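Local coordinates for protein nuclease NucT (Helicobacter pylori, PDB 6EHI) that is a nuclease of the PLD-like family, an alpha/beta protein built around a single mixed beta-sheet flanked by helices and found here as a pair of subunits, at residues Asp18-Leu23 with Arg44-Ala49; Lys35-Ser40 with Gln153-Ser158; Arg48-Val53 with Ile58-Ile63; Ala110-Asp113 with Val117-Gly120. The protein carries 1 engineered substitution. One frame throughout, in Å; residues are numbered along the deposited sequence.

Overall arrangement
The four contacts are built on one mixed sheet: helices 16-28 and 44-54 lie on one face, helix 142-158 on the other, and interaction 4 is within the sheet itself. Interactions 1 and 3 share helix 44-54, with centres about 12 Å apart. Interaction 2, helix 142-158 on strand 33-38, is across the sheet from interaction 1, their centres about 19 Å apart. Interaction 4 has its centre about 12 Å from that of interaction 2, and its Phe118 packs on Ser22 and Leu23 of interaction 1. Along the chain the segments of interactions 1 and 2 alternate, while 3 and then 4 fall between those of 2, so chain-distant pieces meet on one sheet.

Interaction 1 of 4, residues Asp18-Leu23 with Arg44-Ala49; sequences DALNSL and RDIARA
Leu20 and Leu23 both carry CG opposite the backbone N (chi1 -176° and 178°), which swings their methyl ends toward Ile46; Ile46 answers with CG1 placed beside its own N and CD1 extended (chi2 169°). The result is an apolar contact centred on Ile46 CD1, which both leucines touch. Leu20 CD1 lies 3.8 Å from Ile46 CD1 and 3.9 Å from Ile46 CG1, so this one leucine methyl covers two successive atoms of the isoleucine. Leu23 CD2 comes to the same Ile46 CD1 at 4.1 Å, and here the side chains run at about a right angle to each other. The closest CA pair, Leu23 CA and Ile46 CA, is 8.3 Å apart, and between 18-23 and 44-49 the contacts are made by side chains. In the alpha/beta fold of the PLD-like family seen here, helices 16-28 and 44-54 lie on the same face of the sheet, and Phe129 of helix 126-130 packs on all three residues, with Trp124 against Leu23 and Ile46. Nearer solvent, Asp45 OD1 and Arg48 NH2 form a salt bridge of 2.9 Å within helix 44-54, the carboxylate oxygen sitting somewhat out of the guanidinium plane.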
# COMPACT_ATOMS: atom_id res chain seq x y z
N ASP A 18 -2.08 17.42 0.37
CA ASP A 18 -2.87 17.12 1.58
C ASP A 18 -2.41 15.81 2.23
O ASP A 18 -2.45 15.71 3.47
CB ASP A 18 -4.38 17.00 1.31
CG ASP A 18 -5.04 18.31 0.97
OD1 ASP A 18 -4.37 19.38 1.15
OD2 ASP A 18 -6.23 18.22 0.52
N ALA A 19 -2.09 14.81 1.38
CA ALA A 19 -1.54 13.52 1.87
C ALA A 19 -0.23 13.69 2.64
O ALA A 19 -0.10 13.21 3.80
CB ALA A 19 -1.39 12.55 0.74
N LEU A 20 0.72 14.38 2.02
CA LEU A 20 2.01 14.60 2.66
C LEU A 20 1.80 15.34 3.94
O LEU A 20 2.30 14.88 5.02
CB LEU A 20 3.00 15.28 1.73
CG LEU A 20 4.40 15.49 2.22
CD1 LEU A 20 5.01 14.16 2.63
CD2 LEU A 20 5.24 16.20 1.17
N ASN A 21 1.04 16.43 3.87
CA ASN A 21 0.86 17.30 5.02
C ASN A 21 0.17 16.51 6.15
O ASN A 21 0.52 16.72 7.31
CB ASN A 21 0.03 18.60 4.65
CG ASN A 21 0.77 19.61 3.75
OD1 ASN A 21 1.98 19.61 3.61
ND2 ASN A 21 0.01 20.49 3.11
N SER A 22 -0.77 15.60 5.86
CA SER A 22 -1.43 14.79 6.88
C SER A 22 -0.40 13.93 7.62
O SER A 22 -0.45 13.74 8.84
CB SER A 22 -2.49 13.87 6.29
OG SER A 22 -3.22 13.10 7.26
N LEU A 23 0.43 13.26 6.84
CA LEU A 23 1.40 12.31 7.36
C LEU A 23 2.43 13.10 8.20
O LEU A 23 2.78 12.69 9.28
CB LEU A 23 2.15 11.62 6.20
CG LEU A 23 3.25 10.63 6.61
CD1 LEU A 23 2.63 9.60 7.52
CD2 LEU A 23 3.89 9.99 5.39
N ARG A 44 13.40 13.37 2.36
CA ARG A 44 14.10 14.11 3.42
C ARG A 44 13.25 15.00 4.33
O ARG A 44 13.62 15.25 5.49
CB ARG A 44 15.28 14.92 2.81
CG ARG A 44 16.43 13.98 2.42
CD ARG A 44 17.63 14.65 1.73
NE ARG A 44 18.53 15.34 2.67
CZ ARG A 44 18.71 16.68 2.80
NH1 ARG A 44 18.03 17.62 2.09
NH2 ARG A 44 19.59 17.11 3.71
N ASP A 45 12.15 15.53 3.81
CA ASP A 45 11.28 16.32 4.66
C ASP A 45 10.58 15.46 5.68
O ASP A 45 10.43 15.88 6.83
CB ASP A 45 10.26 17.19 3.89
CG ASP A 45 10.93 18.26 2.96
OD1 ASP A 45 12.08 18.69 3.23
OD2 ASP A 45 10.30 18.63 1.97
N ILE A 46 10.20 14.23 5.31
CA ILE A 46 9.57 13.37 6.31
C ILE A 46 10.62 12.96 7.39
O ILE A 46 10.25 12.82 8.53
CB ILE A 46 8.98 12.08 5.67
CG1 ILE A 46 7.88 12.44 4.65
CG2 ILE A 46 8.32 11.22 6.72
CD1 ILE A 46 7.38 11.35 3.76
N ALA A 47 11.84 12.69 6.97
CA ALA A 47 12.91 12.37 7.92
C ALA A 47 13.11 13.56 8.90
O ALA A 47 13.32 13.36 10.08
CB ALA A 47 14.20 12.02 7.24
N ARG A 48 13.10 14.77 8.37
CA ARG A 48 13.30 15.95 9.26
C ARG A 48 12.17 16.02 10.24
O ARG A 48 12.38 16.35 11.36
CB ARG A 48 13.51 17.24 8.44
CG ARG A 48 14.93 17.34 7.96
CD ARG A 48 15.28 18.74 7.46
NE ARG A 48 14.81 18.86 6.08
CZ ARG A 48 15.49 18.43 5.02
NH1 ARG A 48 16.67 17.82 5.18
NH2 ARG A 48 14.96 18.55 3.80
N ALA A 49 10.97 15.62 9.84
CA ALA A 49 9.81 15.63 10.72
C ALA A 49 9.96 14.62 11.84
O ALA A 49 9.64 14.91 13.03
CB ALA A 49 8.52 15.37 9.94

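Interaction 2 of 4, residues Lys35-Ser40 with Gln153-Ser158; sequences KIAIYS and QKMLES
Apolar contact between Ala37 and Met155 is the buried part of this strand-to-helix meeting. Met155 runs out extended as far as SD and then bends (chi3 70°), so that its terminal methyl does the touching: Met155 CE stands 4.2 Å from Ala37 CB. The Ala37 and Met155 CA atoms are 8.8 Å apart, a gap that the long thioether spans while the alanine contributes a single methyl. At the partly exposed end Lys35 and Gln153 cross at about a right angle. Lys35 is extended as far as CE and turns at its last bond (chi4 -76°), and Gln153 is folded at chi2 (-51°), which brings Lys35 NZ to 4.1 Å from Gln153 CD. The amide orientation is doubtful, so its individual atoms support no firm assignment; the clear partner of the lysine ammonium is Gln61 OE1, from the adjacent strand. Met155 and Lys154 also pack on Tyr14 of the second subunit, so this end of the helix takes part in the subunit contact. Helix 142-158 thus lies over the face of the sheet that carries Lys35 and Ala37, with Met155 also resting on Ile63 of strand 59-65 and Leu91 of strand 86-91, and strand 33-38 sits between strands 59-65 and 108-112.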
# COMPACT_ATOMS: atom_id res chain seq x y z
N LYS A 35 5.80 4.65 15.43
CA LYS A 35 6.20 3.36 15.01
C LYS A 35 6.01 3.25 13.52
O LYS A 35 4.90 3.45 13.00
CB LYS A 35 5.39 2.30 15.75
CG LYS A 35 5.68 2.23 17.30
CD LYS A 35 4.72 1.28 18.04
CE LYS A 35 4.93 1.34 19.53
NZ LYS A 35 6.17 0.58 19.85
N ILE A 36 7.09 2.91 12.80
CA ILE A 36 7.02 2.96 11.33
C ILE A 36 7.58 1.70 10.76
O ILE A 36 8.62 1.18 11.24
CB ILE A 36 7.85 4.13 10.77
CG1 ILE A 36 7.27 5.45 11.21
CG2 ILE A 36 8.05 4.07 9.24
CD1 ILE A 36 8.23 6.67 11.27
N ALA A 37 6.89 1.11 9.78
CA ALA A 37 7.47 0.07 8.92
C ALA A 37 7.39 0.55 7.50
O ALA A 37 6.28 0.89 7.09
CB ALA A 37 6.72 -1.19 9.10
N ILE A 38 8.52 0.69 6.81
CA ILE A 38 8.55 1.28 5.48
C ILE A 38 9.46 0.56 4.58
O ILE A 38 10.60 0.33 4.91
CB ILE A 38 8.91 2.77 5.62
CG1 ILE A 38 8.76 3.55 4.30
CG2 ILE A 38 10.23 2.99 6.35
CD1 ILE A 38 7.34 3.60 3.80
N TYR A 39 8.97 0.26 3.35
CA TYR A 39 9.75 -0.37 2.31
C TYR A 39 10.87 0.54 1.83
O TYR A 39 12.07 0.19 1.96
CB TYR A 39 8.84 -0.81 1.10
CG TYR A 39 9.65 -1.36 -0.01
CD1 TYR A 39 10.13 -2.68 0.04
CD2 TYR A 39 10.03 -0.54 -1.11
CE1 TYR A 39 10.92 -3.19 -0.95
CE2 TYR A 39 10.86 -1.04 -2.08
CZ TYR A 39 11.33 -2.38 -1.95
OH TYR A 39 12.11 -2.97 -2.94
N SER A 40 10.51 1.72 1.26
CA SER A 40 11.50 2.68 0.78
C SER A 40 11.18 4.03 1.41
O SER A 40 10.03 4.45 1.41
CB SER A 40 11.48 2.79 -0.76
OG SER A 40 12.10 3.97 -1.23
N GLN A 153 5.11 -5.03 17.07
CA GLN A 153 6.01 -5.64 18.09
C GLN A 153 6.59 -6.95 17.71
O GLN A 153 7.80 -7.16 17.91
CB GLN A 153 5.24 -5.77 19.42
CG GLN A 153 4.92 -4.42 20.04
CD GLN A 153 6.10 -3.46 20.17
OE1 GLN A 153 6.99 -3.68 20.97
NE2 GLN A 153 6.12 -2.41 19.37
N LYS A 154 5.81 -7.81 17.05
CA LYS A 154 6.31 -9.07 16.52
C LYS A 154 7.33 -8.83 15.40
O LYS A 154 8.40 -9.43 15.38
CB LYS A 154 5.18 -9.98 15.97
CG LYS A 154 4.30 -10.63 17.05
CD LYS A 154 3.45 -11.80 16.57
CE LYS A 154 4.11 -12.80 15.63
NZ LYS A 154 4.80 -13.98 16.22
N MET A 155 7.00 -7.89 14.49
CA MET A 155 7.97 -7.49 13.48
C MET A 155 9.30 -7.01 14.11
O MET A 155 10.41 -7.32 13.55
CB MET A 155 7.41 -6.42 12.57
CG MET A 155 6.30 -7.06 11.75
SD MET A 155 5.43 -5.81 10.75
CE MET A 155 6.68 -5.40 9.57
N LEU A 156 9.20 -6.20 15.12
CA LEU A 156 10.37 -5.59 15.75
C LEU A 156 11.28 -6.65 16.31
O LEU A 156 12.52 -6.51 16.29
CB LEU A 156 9.89 -4.67 16.89
CG LEU A 156 10.66 -3.39 17.15
CD1 LEU A 156 11.13 -2.59 15.95
CD2 LEU A 156 9.76 -2.53 18.07
N GLU A 157 10.71 -7.75 16.78
CA GLU A 157 11.55 -8.89 17.28
C GLU A 157 12.25 -9.70 16.24
O GLU A 157 13.15 -10.47 16.60
CB GLU A 157 10.76 -9.89 18.15
CG GLU A 157 10.51 -9.55 19.61
CD GLU A 157 9.28 -10.29 20.17
OE1 GLU A 157 9.13 -11.51 19.92
OE2 GLU A 157 8.48 -9.64 20.87
N SER A 158 11.82 -9.62 14.96
CA SER A 158 12.53 -10.23 13.86
C SER A 158 13.53 -9.35 13.12
O SER A 158 14.28 -9.87 12.33
CB SER A 158 11.51 -10.84 12.88
OG SER A 158 10.50 -11.60 13.59

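Interaction 3 of 4, residues Arg48-Val53 with Ile58-Ile63; sequences RAIKSV and IKVQII
The helical hydrogen bond from Ser52 N to Arg48 O, 2.9 Å long, belongs to the turns from which Ile50 and Val53 meet Ile58, Val60 and Ile62. Short-segment axes of helix and strand approach to 9.2 Å and run at 147°, closer to antiparallel than to crossed, so Ile50 and Val53, one turn apart, meet Ile62, Val60 and, just before the strand, Ile58 in reverse order. Ile50 serves two of them with different branches. Its CG2 lies 3.7 Å from Val60 CG1, while its extended CG1 arm (chi2 163°) reaches Ile62 tip to tip, Ile50 CD1 to Ile62 CD1 at 4.0 Å. One turn on, Val53 crosses Ile58 at about a right angle, with Val53 CG2 3.9 Å from Ile58 CG1. The other branch, Val53 CG1, makes a looser approach of 4.4 Å to Val60 CG2, leaving Val60 touched by both helix residues. All five residues are buried, and the contact between the segments is chiefly packing of branched apolar side chains. Ile50 and Ile62 also touch Ile36 of the neighbouring parallel strand. Strand 33-38, helix 44-54 and strand 59-65 together form a beta-alpha-beta crossover, whose helix covers the two strands it connects.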
# COMPACT_ATOMS: atom_id res chain seq x y z
N ARG A 48 13.10 14.77 8.37
CA ARG A 48 13.30 15.95 9.26
C ARG A 48 12.17 16.02 10.24
O ARG A 48 12.38 16.35 11.36
CB ARG A 48 13.51 17.24 8.44
CG ARG A 48 14.93 17.34 7.96
CD ARG A 48 15.28 18.74 7.46
NE ARG A 48 14.81 18.86 6.08
CZ ARG A 48 15.49 18.43 5.02
NH1 ARG A 48 16.67 17.82 5.18
NH2 ARG A 48 14.96 18.55 3.80
N ALA A 49 10.97 15.62 9.84
CA ALA A 49 9.81 15.63 10.72
C ALA A 49 9.96 14.62 11.84
O ALA A 49 9.64 14.91 13.03
CB ALA A 49 8.52 15.37 9.94
N ILE A 50 10.52 13.45 11.52
CA ILE A 50 10.91 12.46 12.53
C ILE A 50 11.96 13.00 13.52
O ILE A 50 11.73 12.93 14.75
CB ILE A 50 11.35 11.14 11.90
CG1 ILE A 50 10.18 10.44 11.22
CG2 ILE A 50 11.95 10.23 12.91
CD1 ILE A 50 10.62 9.36 10.23
N LYS A 51 13.04 13.57 13.00
CA LYS A 51 14.06 14.22 13.84
C LYS A 51 13.43 15.27 14.78
O LYS A 51 13.75 15.36 15.98
CB LYS A 51 15.17 14.87 12.98
CG LYS A 51 16.13 13.88 12.37
CD LYS A 51 17.22 14.58 11.57
CE LYS A 51 18.50 13.75 11.39
NZ LYS A 51 19.76 14.59 11.47
N SER A 52 12.48 16.03 14.23
CA SER A 52 11.86 17.13 14.95
C SER A 52 11.09 16.58 16.16
O SER A 52 11.19 17.06 17.26
CB SER A 52 10.90 17.89 14.02
OG SER A 52 10.35 19.00 14.72
N VAL A 53 10.32 15.51 15.95
CA VAL A 53 9.59 14.98 17.03
C VAL A 53 10.46 14.15 18.02
O VAL A 53 10.29 14.28 19.24
CB VAL A 53 8.32 14.27 16.53
CG1 VAL A 53 8.67 12.92 15.95
CG2 VAL A 53 7.30 14.21 17.63
N ILE A 58 10.00 12.15 22.02
CA ILE A 58 9.16 11.03 21.56
C ILE A 58 10.01 9.89 21.08
O ILE A 58 11.02 10.09 20.39
CB ILE A 58 8.19 11.55 20.47
CG1 ILE A 58 6.96 12.34 21.03
CG2 ILE A 58 7.61 10.40 19.62
CD1 ILE A 58 7.23 13.71 21.51
N LYS A 59 9.61 8.67 21.39
CA LYS A 59 10.32 7.47 20.97
C LYS A 59 9.88 7.09 19.55
O LYS A 59 8.71 6.85 19.32
CB LYS A 59 10.02 6.35 21.91
CG LYS A 59 10.60 6.64 23.30
CD LYS A 59 10.35 5.51 24.29
CE LYS A 59 11.61 4.71 24.53
NZ LYS A 59 11.28 3.67 25.56
N VAL A 60 10.85 6.94 18.66
CA VAL A 60 10.63 6.59 17.30
C VAL A 60 11.28 5.26 16.98
O VAL A 60 12.43 4.98 17.35
CB VAL A 60 11.21 7.67 16.41
CG1 VAL A 60 11.00 7.31 14.97
CG2 VAL A 60 10.59 8.99 16.74
N GLN A 61 10.55 4.40 16.30
CA GLN A 61 11.07 3.10 15.86
C GLN A 61 10.74 2.98 14.35
O GLN A 61 9.65 3.34 13.94
CB GLN A 61 10.36 2.00 16.59
CG GLN A 61 10.73 2.02 18.07
CD GLN A 61 9.90 1.07 18.90
OE1 GLN A 61 8.67 1.02 18.76
NE2 GLN A 61 10.57 0.25 19.75
N ILE A 62 11.72 2.60 13.56
CA ILE A 62 11.55 2.49 12.10
C ILE A 62 12.10 1.18 11.64
O ILE A 62 13.28 0.94 11.84
CB ILE A 62 12.31 3.63 11.42
CG1 ILE A 62 12.01 4.96 12.12
CG2 ILE A 62 11.92 3.70 9.93
CD1 ILE A 62 12.70 6.13 11.49
N ILE A 63 11.25 0.28 11.11
CA ILE A 63 11.66 -0.97 10.42
C ILE A 63 11.73 -0.68 8.93
O ILE A 63 10.70 -0.29 8.34
CB ILE A 63 10.65 -2.12 10.69
CG1 ILE A 63 10.41 -2.28 12.20
CG2 ILE A 63 11.11 -3.34 9.95
CD1 ILE A 63 9.34 -3.28 12.63

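Interaction 4 of 4, residues Ala110-Asp113 with Val117-Gly120; sequences AIID and VFLG
Ala110 and Phe118 form an antiparallel hydrogen-bonded pair, joined by Phe118 N to Ala110 O at 2.8 Å (169° at the hydrogen) and Ala110 N to Phe118 O at 3.0 Å (158°). Ala110 O also receives a CA-H contact from Val117 CA at 3.3 Å, so two adjacent residues converge on one oxygen. Next along, Ile111 and Val117 make the non-hydrogen-bonded pair, where Ile111 CG1 meets Val117 CG2 at 4.3 Å. On the other face, the Phe118 ring is brought alongside the neighbouring strand with CG beside its backbone N (chi1 -64°). Ring atom Phe118 CD1 is 4.2 Å from Ala110 CB, and Ile112 CG1 approaches the ring edge in its plane, 3.9 Å from Phe118 CE1. Asp113, at the aspartate place of the PLD family's HKD motif, accepts hydrogen bonds from the backbone N of Arg31 (at OD2) and of Glu32 and Ser33 (at OD1). The hairpin runs between strands 33-38 and 134-139; helix 16-28 packs on Phe118 on one face of the sheet and helix 142-158 on Ile111 and Val117 on the other.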
# COMPACT_ATOMS: atom_id res chain seq x y z
N ALA A 110 2.57 3.91 9.38
CA ALA A 110 3.00 4.70 10.53
C ALA A 110 1.92 4.64 11.65
O ALA A 110 0.73 4.88 11.37
CB ALA A 110 3.26 6.10 10.18
N ILE A 111 2.33 4.22 12.84
CA ILE A 111 1.42 4.21 14.00
C ILE A 111 1.83 5.35 14.95
O ILE A 111 2.93 5.34 15.48
CB ILE A 111 1.49 2.91 14.74
CG1 ILE A 111 1.36 1.66 13.80
CG2 ILE A 111 0.38 2.86 15.79
CD1 ILE A 111 1.74 0.37 14.42
N ILE A 112 0.91 6.23 15.25
CA ILE A 112 1.21 7.41 16.02
C ILE A 112 0.52 7.27 17.39
O ILE A 112 -0.71 7.17 17.44
CB ILE A 112 0.70 8.71 15.34
CG1 ILE A 112 1.16 8.86 13.89
CG2 ILE A 112 1.15 9.93 16.13
CD1 ILE A 112 2.64 8.62 13.67
N ASP A 113 1.31 7.32 18.47
CA ASP A 113 0.76 7.18 19.83
C ASP A 113 -0.19 5.92 19.84
O ASP A 113 0.12 4.83 19.31
CB ASP A 113 0.07 8.47 20.24
CG ASP A 113 1.01 9.76 20.22
OD1 ASP A 113 2.28 9.66 20.24
OD2 ASP A 113 0.49 10.91 20.26
N VAL A 117 -3.32 5.40 12.72
CA VAL A 117 -2.50 4.60 11.81
C VAL A 117 -2.68 5.10 10.38
O VAL A 117 -3.77 5.49 9.95
CB VAL A 117 -2.71 3.12 11.94
CG1 VAL A 117 -4.15 2.74 11.69
CG2 VAL A 117 -1.74 2.41 10.99
N PHE A 118 -1.53 5.21 9.69
CA PHE A 118 -1.42 5.56 8.26
C PHE A 118 -0.98 4.37 7.53
O PHE A 118 -0.03 3.65 7.90
CB PHE A 118 -0.35 6.68 8.01
CG PHE A 118 -0.69 8.00 8.64
CD1 PHE A 118 -0.31 8.33 9.93
CD2 PHE A 118 -1.30 9.00 7.88
CE1 PHE A 118 -0.57 9.57 10.43
CE2 PHE A 118 -1.61 10.25 8.41
CZ PHE A 118 -1.25 10.53 9.68
N LEU A 119 -1.76 3.99 6.54
CA LEU A 119 -1.34 2.90 5.68
C LEU A 119 -1.75 3.11 4.23
O LEU A 119 -2.39 4.06 3.93
CB LEU A 119 -1.84 1.53 6.22
CG LEU A 119 -3.35 1.31 6.31
CD1 LEU A 119 -4.00 0.97 4.97
CD2 LEU A 119 -3.67 0.19 7.23
N GLY A 120 -1.37 2.25 3.30
CA GLY A 120 -1.64 2.53 1.89
C GLY A 120 -0.48 2.09 1.00
O GLY A 120 0.29 1.18 1.37